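Local coordinates for protein L-glyceraldehyde 3-phosphate reductase (Clostridium beijerinckii, PDB 6HG6) that binds NADPH and acts as an aldo-keto reductase, reducing aldehydes such as furfural to detoxify them, at residues Y42-K46 and R79-D84; R89-S95 and M127-D133; L153-K158 and L185-F189. All coordinates share one frame; numbering follows the deposited sequence.

Contact 1: residues Y42-K46 and R79-D84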
# COMPACT_ATOMS: atom_id res chain seq x y z
N TYR A 42 -0.57 -12.14 18.77
CA TYR A 42 -1.70 -12.56 17.91
C TYR A 42 -2.98 -11.75 18.22
O TYR A 42 -3.68 -11.35 17.26
CB TYR A 42 -1.93 -14.06 18.01
CG TYR A 42 -2.98 -14.50 17.04
CD1 TYR A 42 -2.76 -14.39 15.68
CD2 TYR A 42 -4.21 -14.96 17.48
CE1 TYR A 42 -3.73 -14.77 14.77
CE2 TYR A 42 -5.19 -15.33 16.58
CZ TYR A 42 -4.95 -15.24 15.22
OH TYR A 42 -5.91 -15.61 14.31
N ASN A 43 -3.33 -11.58 19.49
CA ASN A 43 -4.52 -10.78 19.88
C ASN A 43 -4.39 -9.33 19.36
O ASN A 43 -5.42 -8.80 18.88
CB ASN A 43 -4.84 -10.90 21.36
CG ASN A 43 -5.36 -12.28 21.72
OD1 ASN A 43 -5.11 -12.78 22.82
ND2 ASN A 43 -6.08 -12.92 20.82
N ASN A 44 -3.19 -8.73 19.38
CA ASN A 44 -3.01 -7.35 18.85
C ASN A 44 -3.21 -7.36 17.33
O ASN A 44 -3.85 -6.43 16.84
CB ASN A 44 -1.67 -6.72 19.19
CG ASN A 44 -1.67 -5.24 18.89
OD1 ASN A 44 -2.44 -4.46 19.47
ND2 ASN A 44 -0.82 -4.82 17.96
N MET A 45 -2.66 -8.34 16.61
CA MET A 45 -2.80 -8.38 15.13
C MET A 45 -4.28 -8.48 14.77
O MET A 45 -4.70 -7.78 13.84
CB MET A 45 -2.08 -9.59 14.52
CG MET A 45 -0.60 -9.52 14.72
SD MET A 45 0.20 -10.91 13.87
CE MET A 45 0.43 -12.06 15.20
N LYS A 46 -5.01 -9.37 15.44
CA LYS A 46 -6.47 -9.52 15.20
C LYS A 46 -7.16 -8.19 15.42
O LYS A 46 -7.93 -7.79 14.55
CB LYS A 46 -7.14 -10.54 16.11
CG LYS A 46 -7.03 -11.98 15.65
CD LYS A 46 -7.36 -12.97 16.72
CE LYS A 46 -8.65 -12.70 17.45
NZ LYS A 46 -8.75 -13.51 18.70
N ARG A 79 -4.23 -17.09 9.53
CA ARG A 79 -4.89 -17.53 10.77
C ARG A 79 -6.04 -16.57 11.10
O ARG A 79 -7.09 -17.03 11.57
CB ARG A 79 -3.89 -17.60 11.91
CG ARG A 79 -4.48 -18.18 13.18
CD ARG A 79 -3.38 -18.22 14.24
NE ARG A 79 -3.91 -18.60 15.53
CZ ARG A 79 -3.25 -18.44 16.68
NH1 ARG A 79 -2.04 -17.89 16.69
NH2 ARG A 79 -3.83 -18.80 17.81
N ILE A 80 -5.86 -15.27 10.90
CA ILE A 80 -6.94 -14.31 11.20
C ILE A 80 -8.13 -14.58 10.24
O ILE A 80 -9.31 -14.55 10.70
CB ILE A 80 -6.37 -12.90 11.10
CG1 ILE A 80 -5.35 -12.66 12.23
CG2 ILE A 80 -7.52 -11.87 11.13
CD1 ILE A 80 -4.48 -11.47 11.99
N LEU A 81 -7.82 -14.88 9.00
CA LEU A 81 -8.86 -15.24 7.99
C LEU A 81 -9.59 -16.50 8.45
O LEU A 81 -10.82 -16.44 8.64
CB LEU A 81 -8.24 -15.46 6.62
CG LEU A 81 -7.86 -14.18 5.91
CD1 LEU A 81 -6.90 -14.48 4.79
CD2 LEU A 81 -9.12 -13.45 5.42
N ARG A 82 -8.85 -17.55 8.76
CA ARG A 82 -9.45 -18.84 9.16
C ARG A 82 -10.33 -18.63 10.40
O ARG A 82 -11.42 -19.22 10.48
CB ARG A 82 -8.29 -19.82 9.38
CG ARG A 82 -8.62 -21.21 9.87
CD ARG A 82 -7.46 -22.18 9.59
NE ARG A 82 -6.10 -21.67 9.83
CZ ARG A 82 -5.20 -21.27 8.89
NH1 ARG A 82 -4.03 -20.81 9.26
NH2 ARG A 82 -5.46 -21.33 7.58
N ASP A 83 -9.86 -17.87 11.38
CA ASP A 83 -10.53 -17.79 12.69
C ASP A 83 -11.72 -16.82 12.66
O ASP A 83 -12.66 -17.05 13.41
CB ASP A 83 -9.55 -17.33 13.76
CG ASP A 83 -8.51 -18.37 14.15
OD1 ASP A 83 -8.58 -19.51 13.62
OD2 ASP A 83 -7.62 -18.01 15.03
N ASP A 84 -11.65 -15.75 11.88
CA ASP A 84 -12.67 -14.68 12.01
C ASP A 84 -12.99 -13.96 10.70
O ASP A 84 -14.14 -13.54 10.58
CB ASP A 84 -12.17 -13.64 13.00
CG ASP A 84 -12.23 -14.11 14.45
OD1 ASP A 84 -13.40 -14.18 15.02
OD2 ASP A 84 -11.13 -14.47 14.99
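R79 on helix 72-85 lies flat across the ring of Y42 on helix 42-54, and its side chain can be followed atom by atom along the tyrosine. CB starts beside the phenol oxygen. CG comes closer, with Y42 OH 3.2 Å from R79 CG. CD stands over the ring at its phenol end, 3.5 Å from Y42 CZ, and NE follows over the CZ-CE2 side. The guanidinium then settles over the face: R79 CZ is 3.7 Å from the centroid of the Y42 ring, and the two planes differ by only 6°. At the tip NH1 passes on to the root of the ring, 3.5 Å from Y42 CG. The extended arginine chain carries the charged group this far, while Y42, with CG anti to its backbone N (chi1 -174°), reaches out to meet it. This is a stacked cation-pi pair.

Beneath it the contact turns apolar. I80 CG1 packs 3.7 Å from Y42 CE1 and 3.9 Å from K46 CG, and I80 CD1 meets M45 CB at 4.0 Å. I80 also touches C49 on the next turn of helix 42-54.

The short helical segments cross at -75°, as two successive outer helices of the (beta/alpha)8 barrel. Two aspartates of helix 72-85 add charge nearby: D83 OD2 forms a long salt bridge to R79 NE within its own helix, and K46 NZ lies 4.5 Å from D84 OD2, beyond a salt bridge. The chemistry implies an amphipathic seam, greasy inside and electrostatic outside, in which the cation-pi stack joins the two helices.

Contact 2: residues R89-S95 and M127-D133. With EDO (1,2-ethanediol), chain G.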
# COMPACT_ATOMS: atom_id res chain seq x y z
N ARG A 89 -14.53 -12.54 3.36
CA ARG A 89 -13.46 -12.53 2.33
C ARG A 89 -13.92 -11.82 1.06
O ARG A 89 -13.06 -11.15 0.42
CB ARG A 89 -12.94 -13.94 2.05
CG ARG A 89 -11.66 -13.96 1.23
CD ARG A 89 -11.97 -14.10 -0.23
NE ARG A 89 -10.73 -14.00 -1.00
CZ ARG A 89 -10.12 -12.87 -1.37
NH1 ARG A 89 -10.60 -11.69 -1.00
NH2 ARG A 89 -9.02 -12.90 -2.08
N ASP A 90 -15.20 -11.91 0.70
CA ASP A 90 -15.65 -11.28 -0.56
C ASP A 90 -15.82 -9.76 -0.39
O ASP A 90 -16.14 -9.09 -1.35
CB ASP A 90 -16.87 -12.00 -1.09
CG ASP A 90 -16.55 -13.39 -1.60
OD1 ASP A 90 -15.38 -13.73 -1.77
OD2 ASP A 90 -17.53 -14.15 -1.81
N GLU A 91 -15.70 -9.26 0.83
CA GLU A 91 -15.69 -7.82 1.11
C GLU A 91 -14.26 -7.32 1.23
O GLU A 91 -14.11 -6.11 1.52
CB GLU A 91 -16.47 -7.57 2.39
CG GLU A 91 -17.96 -7.64 2.19
CD GLU A 91 -18.72 -7.56 3.49
OE1 GLU A 91 -18.70 -6.50 4.12
OE2 GLU A 91 -19.29 -8.60 3.87
N LEU A 92 -13.25 -8.17 1.07
CA LEU A 92 -11.85 -7.73 1.29
C LEU A 92 -11.08 -7.77 -0.01
O LEU A 92 -11.33 -8.63 -0.83
CB LEU A 92 -11.16 -8.63 2.30
CG LEU A 92 -11.78 -8.65 3.69
CD1 LEU A 92 -11.05 -9.64 4.58
CD2 LEU A 92 -11.80 -7.27 4.31
N LEU A 93 -10.15 -6.86 -0.17
CA LEU A 93 -9.13 -6.96 -1.23
C LEU A 93 -7.83 -7.32 -0.53
O LEU A 93 -7.36 -6.56 0.38
CB LEU A 93 -8.90 -5.69 -2.02
CG LEU A 93 -10.05 -5.18 -2.83
CD1 LEU A 93 -9.60 -3.94 -3.60
CD2 LEU A 93 -10.62 -6.25 -3.72
N ILE A 94 -7.30 -8.47 -0.89
CA ILE A 94 -6.05 -8.97 -0.32
C ILE A 94 -5.01 -8.99 -1.43
O ILE A 94 -5.27 -9.53 -2.52
CB ILE A 94 -6.27 -10.35 0.29
CG1 ILE A 94 -7.38 -10.31 1.34
CG2 ILE A 94 -4.94 -10.86 0.83
CD1 ILE A 94 -7.90 -11.68 1.73
N SER A 95 -3.86 -8.41 -1.17
CA SER A 95 -2.77 -8.44 -2.16
C SER A 95 -1.61 -9.29 -1.63
O SER A 95 -1.44 -9.44 -0.40
CB SER A 95 -2.27 -7.07 -2.46
OG SER A 95 -1.74 -6.49 -1.26
N MET A 127 -1.63 -18.09 3.32
CA MET A 127 -2.84 -17.28 3.64
C MET A 127 -4.11 -18.15 3.61
O MET A 127 -5.16 -17.67 4.09
CB MET A 127 -2.99 -16.10 2.71
CG MET A 127 -1.89 -15.07 2.96
SD MET A 127 -2.21 -13.51 2.15
CE MET A 127 -1.61 -13.84 0.49
N GLY A 128 -4.04 -19.38 3.11
CA GLY A 128 -5.21 -20.26 3.01
C GLY A 128 -6.22 -19.73 2.00
O GLY A 128 -7.41 -19.90 2.24
N LEU A 129 -5.77 -19.10 0.91
CA LEU A 129 -6.67 -18.47 -0.09
C LEU A 129 -6.62 -19.26 -1.39
O LEU A 129 -5.58 -19.91 -1.72
CB LEU A 129 -6.23 -17.04 -0.40
CG LEU A 129 -6.39 -16.00 0.71
CD1 LEU A 129 -5.73 -14.69 0.34
CD2 LEU A 129 -7.85 -15.84 1.07
N GLU A 130 -7.71 -19.17 -2.13
CA GLU A 130 -7.82 -19.70 -3.51
C GLU A 130 -7.16 -18.70 -4.47
O GLU A 130 -6.57 -19.12 -5.47
CB GLU A 130 -9.30 -19.93 -3.85
CG GLU A 130 -9.49 -20.88 -5.01
CD GLU A 130 -9.08 -22.32 -4.77
OE1 GLU A 130 -9.11 -22.76 -3.58
OE2 GLU A 130 -8.68 -22.99 -5.78
N TYR A 131 -7.25 -17.41 -4.16
CA TYR A 131 -6.67 -16.36 -4.99
C TYR A 131 -6.47 -15.13 -4.15
O TYR A 131 -7.14 -14.97 -3.16
CB TYR A 131 -7.54 -16.02 -6.20
CG TYR A 131 -8.94 -15.62 -5.87
CD1 TYR A 131 -9.28 -14.32 -5.56
CD2 TYR A 131 -9.96 -16.56 -5.89
CE1 TYR A 131 -10.57 -13.97 -5.26
CE2 TYR A 131 -11.27 -16.20 -5.58
CZ TYR A 131 -11.57 -14.90 -5.25
OH TYR A 131 -12.87 -14.54 -4.97
N VAL A 132 -5.55 -14.31 -4.58
CA VAL A 132 -5.42 -12.94 -4.06
C VAL A 132 -6.17 -12.00 -5.02
O VAL A 132 -6.35 -12.31 -6.23
CB VAL A 132 -3.96 -12.49 -3.89
CG1 VAL A 132 -3.30 -13.27 -2.76
CG2 VAL A 132 -3.17 -12.55 -5.19
N ASP A 133 -6.60 -10.87 -4.53
CA ASP A 133 -7.31 -9.89 -5.40
C ASP A 133 -6.31 -9.23 -6.32
O ASP A 133 -6.67 -9.00 -7.48
CB ASP A 133 -8.08 -8.89 -4.54
CG ASP A 133 -9.12 -9.65 -3.72
OD1 ASP A 133 -10.19 -9.96 -4.26
OD2 ASP A 133 -8.80 -9.98 -2.56
C1 EDO G . -11.04 -18.63 0.84
O1 EDO G . -10.46 -18.43 -0.44
C2 EDO G . -11.10 -17.40 1.66
O2 EDO G . -10.90 -17.63 3.05
O HOH W 1 -10.02 -16.92 -1.91
O HOH W 2 -13.50 -12.52 -3.25
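R89, in the 3-10 turn just before strand 93-98, makes a salt bridge with D133 near the start of strand 132-137; the two parallel barrel strands belong to one beta-alpha-beta unit whose helix is 113-127. The evidence is the crowd of donors on one oxygen. NH1 of R89 reaches D133 OD2 at 2.9 Å through the syn lone pair, and R89 NH2 meets the same OD2 at 3.0 Å from above the carboxylate plane. The backbone completes the grip: I94 N donates to D133 OD2 at 2.7 Å and 170°, on the anti side. In return D133 N gives a 2.8 Å hydrogen bond to I94 O, and these two bonds tie strand to strand.

The carboxylate stands nearly perpendicular to the guanidinium (88°), yet OD2 stays in the guanidinium plane. NH2 also donates to Y131 O at 3.0 Å, with the oxygen again near that plane. Y131 CE1 covers one face of the guanidinium, and I94 CD1 lies over the opposite one. The bend of the R89 chain at chi2 (-94°) turns its end toward D133.

Farther in, I94 CG2 touches L129 CD1 at 3.9 Å and M127 SD at 4.0 Å, just where G128 ends the helix in a Schellman motif. Water 1 bridges R89 NE and E130 N; water 2 joins D90 OD1 to Y131 OH. S95 bonds through OG to D61, an NADPH-binding residue.

With three N-H groups on a single buried oxygen, D133 is probably held as an anion, and the bonds to D133 OD2 and Y131 O would fix the rotation of the guanidinium.

Contact 3: residues L153-K158 and L185-F189. With EDO (1,2-ethanediol), chain I.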
# COMPACT_ATOMS: atom_id res chain seq x y z
N LEU A 153 2.79 -12.62 -14.17
CA LEU A 153 1.57 -12.04 -13.56
C LEU A 153 0.36 -12.52 -14.36
O LEU A 153 -0.70 -12.86 -13.78
CB LEU A 153 1.66 -10.52 -13.56
CG LEU A 153 2.78 -9.89 -12.75
CD1 LEU A 153 2.62 -8.38 -12.69
CD2 LEU A 153 2.79 -10.44 -11.36
N ASP A 154 0.47 -12.52 -15.68
CA ASP A 154 -0.63 -12.96 -16.55
C ASP A 154 -0.99 -14.44 -16.25
O ASP A 154 -2.17 -14.77 -16.15
CB ASP A 154 -0.29 -12.77 -18.01
CG ASP A 154 -1.39 -13.26 -18.95
OD1 ASP A 154 -2.53 -12.71 -18.84
OD2 ASP A 154 -1.11 -14.21 -19.74
N THR A 155 0.01 -15.30 -16.10
CA THR A 155 -0.23 -16.70 -15.76
C THR A 155 -0.98 -16.77 -14.42
O THR A 155 -1.92 -17.56 -14.32
CB THR A 155 1.07 -17.49 -15.72
OG1 THR A 155 1.59 -17.48 -17.06
CG2 THR A 155 0.86 -18.88 -15.19
N ALA A 156 -0.59 -15.98 -13.43
CA ALA A 156 -1.27 -15.91 -12.12
C ALA A 156 -2.76 -15.58 -12.30
O ALA A 156 -3.63 -16.30 -11.75
CB ALA A 156 -0.60 -14.91 -11.24
N VAL A 157 -3.08 -14.55 -13.09
CA VAL A 157 -4.48 -14.16 -13.32
C VAL A 157 -5.20 -15.24 -14.13
O VAL A 157 -6.30 -15.65 -13.75
CB VAL A 157 -4.54 -12.79 -14.01
CG1 VAL A 157 -5.92 -12.51 -14.50
CG2 VAL A 157 -3.98 -11.69 -13.11
N LYS A 158 -4.62 -15.72 -15.23
CA LYS A 158 -5.33 -16.68 -16.11
C LYS A 158 -5.47 -18.05 -15.44
O LYS A 158 -6.36 -18.81 -15.89
CB LYS A 158 -4.62 -16.74 -17.46
CG LYS A 158 -4.59 -15.38 -18.15
CD LYS A 158 -5.96 -14.76 -18.40
CE LYS A 158 -5.79 -13.30 -18.78
NZ LYS A 158 -4.96 -13.14 -19.99
N LEU A 185 -1.38 -9.06 -23.55
CA LEU A 185 -1.73 -10.35 -22.94
C LEU A 185 -3.19 -10.35 -22.48
O LEU A 185 -3.63 -11.40 -22.04
CB LEU A 185 -0.80 -10.60 -21.76
CG LEU A 185 0.66 -10.79 -22.15
CD1 LEU A 185 1.53 -10.76 -20.90
CD2 LEU A 185 0.86 -12.07 -22.93
N LYS A 186 -3.88 -9.20 -22.54
CA LYS A 186 -5.29 -9.05 -22.08
C LYS A 186 -5.38 -9.48 -20.63
O LYS A 186 -6.20 -10.34 -20.27
CB LYS A 186 -6.24 -9.86 -22.97
CG LYS A 186 -6.31 -9.35 -24.39
CD LYS A 186 -7.50 -9.93 -25.10
CE LYS A 186 -7.95 -9.06 -26.25
NZ LYS A 186 -6.89 -8.97 -27.27
N CYS A 187 -4.48 -8.94 -19.82
CA CYS A 187 -4.39 -9.19 -18.39
C CYS A 187 -4.79 -7.94 -17.64
O CYS A 187 -4.15 -6.89 -17.81
CB CYS A 187 -2.97 -9.55 -18.00
SG CYS A 187 -2.82 -9.96 -16.25
N PRO A 188 -5.85 -8.01 -16.80
CA PRO A 188 -6.23 -6.87 -15.97
C PRO A 188 -5.03 -6.36 -15.16
O PRO A 188 -4.43 -7.11 -14.42
CB PRO A 188 -7.31 -7.41 -15.03
CG PRO A 188 -7.89 -8.62 -15.79
CD PRO A 188 -6.74 -9.17 -16.62
N PHE A 189 -4.73 -5.09 -15.30
CA PHE A 189 -3.58 -4.43 -14.65
C PHE A 189 -4.13 -3.08 -14.20
O PHE A 189 -4.48 -2.29 -15.06
CB PHE A 189 -2.41 -4.32 -15.63
CG PHE A 189 -1.35 -3.36 -15.15
CD1 PHE A 189 -1.00 -3.32 -13.82
CD2 PHE A 189 -0.72 -2.49 -16.01
CE1 PHE A 189 -0.08 -2.38 -13.34
CE2 PHE A 189 0.23 -1.58 -15.56
CZ PHE A 189 0.54 -1.51 -14.22
C1 EDO I . -9.64 -17.92 -17.28
O1 EDO I . -8.71 -17.04 -16.65
C2 EDO I . -9.04 -18.85 -18.27
O2 EDO I . -7.70 -19.24 -18.02
O HOH W 3 -2.49 -13.96 -21.93
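The carboxylate of D154 is the flat group here, and L185 CB stands over one of its faces, 3.9 Å from D154 CG. OD1 uses its syn lone pair for K158 NZ at 2.7 Å, a salt bridge one turn along helix 146-158, and C187 CB sits 3.3 Å from the same OD1. OD2 receives a bond from water 3, which also donates to L185 O. A chi1 of 178° swings the D154 carboxylate away from the backbone nitrogen and toward the loop that leads from helix 172-184 into strand 189-195.

K158 bends at chi2 and chi4 to bring NZ to that loop. Its ammonium donates to K186 O at 3.1 Å, from well above the carbonyl plane, and more weakly to L185 O at 3.0 Å. Below this polar layer V157 CG2 packs 3.8 Å from C187 SG, and V157 CG1 lies 4.0 Å from P188 CD.

K186, at positive phi, closes helix 172-184 with a Schellman motif. The carbonyls of L185 and K186 stand at this C-terminal end, where the positive charge of K158 would suit their partial negative charge. D154 OD1, roughly at right angles to both carbonyls about NZ, would probably offset that charge.

All three contacts join successive parts of one TIM barrel, but at different depths. Contact 2 lies deepest, its centre about 15 Å from the centre of the chain and six of its eleven touching residues buried, and ties strand to strand; contacts 1 and 3, their centres each about 20 Å from that point, belong to the outer layer, helix against helix and helix against loop. Their chemistry follows suit: contact 2 gathers three donors on one buried carboxylate oxygen, contact 1 relies on a stacked cation over apolar packing, and contact 3 pairs charges around a helix end. Contacts 1 and 2 meet through L81, which packs on M127 and L129; contact 3 stands apart, its nearest atoms about 7 Å from contact 2.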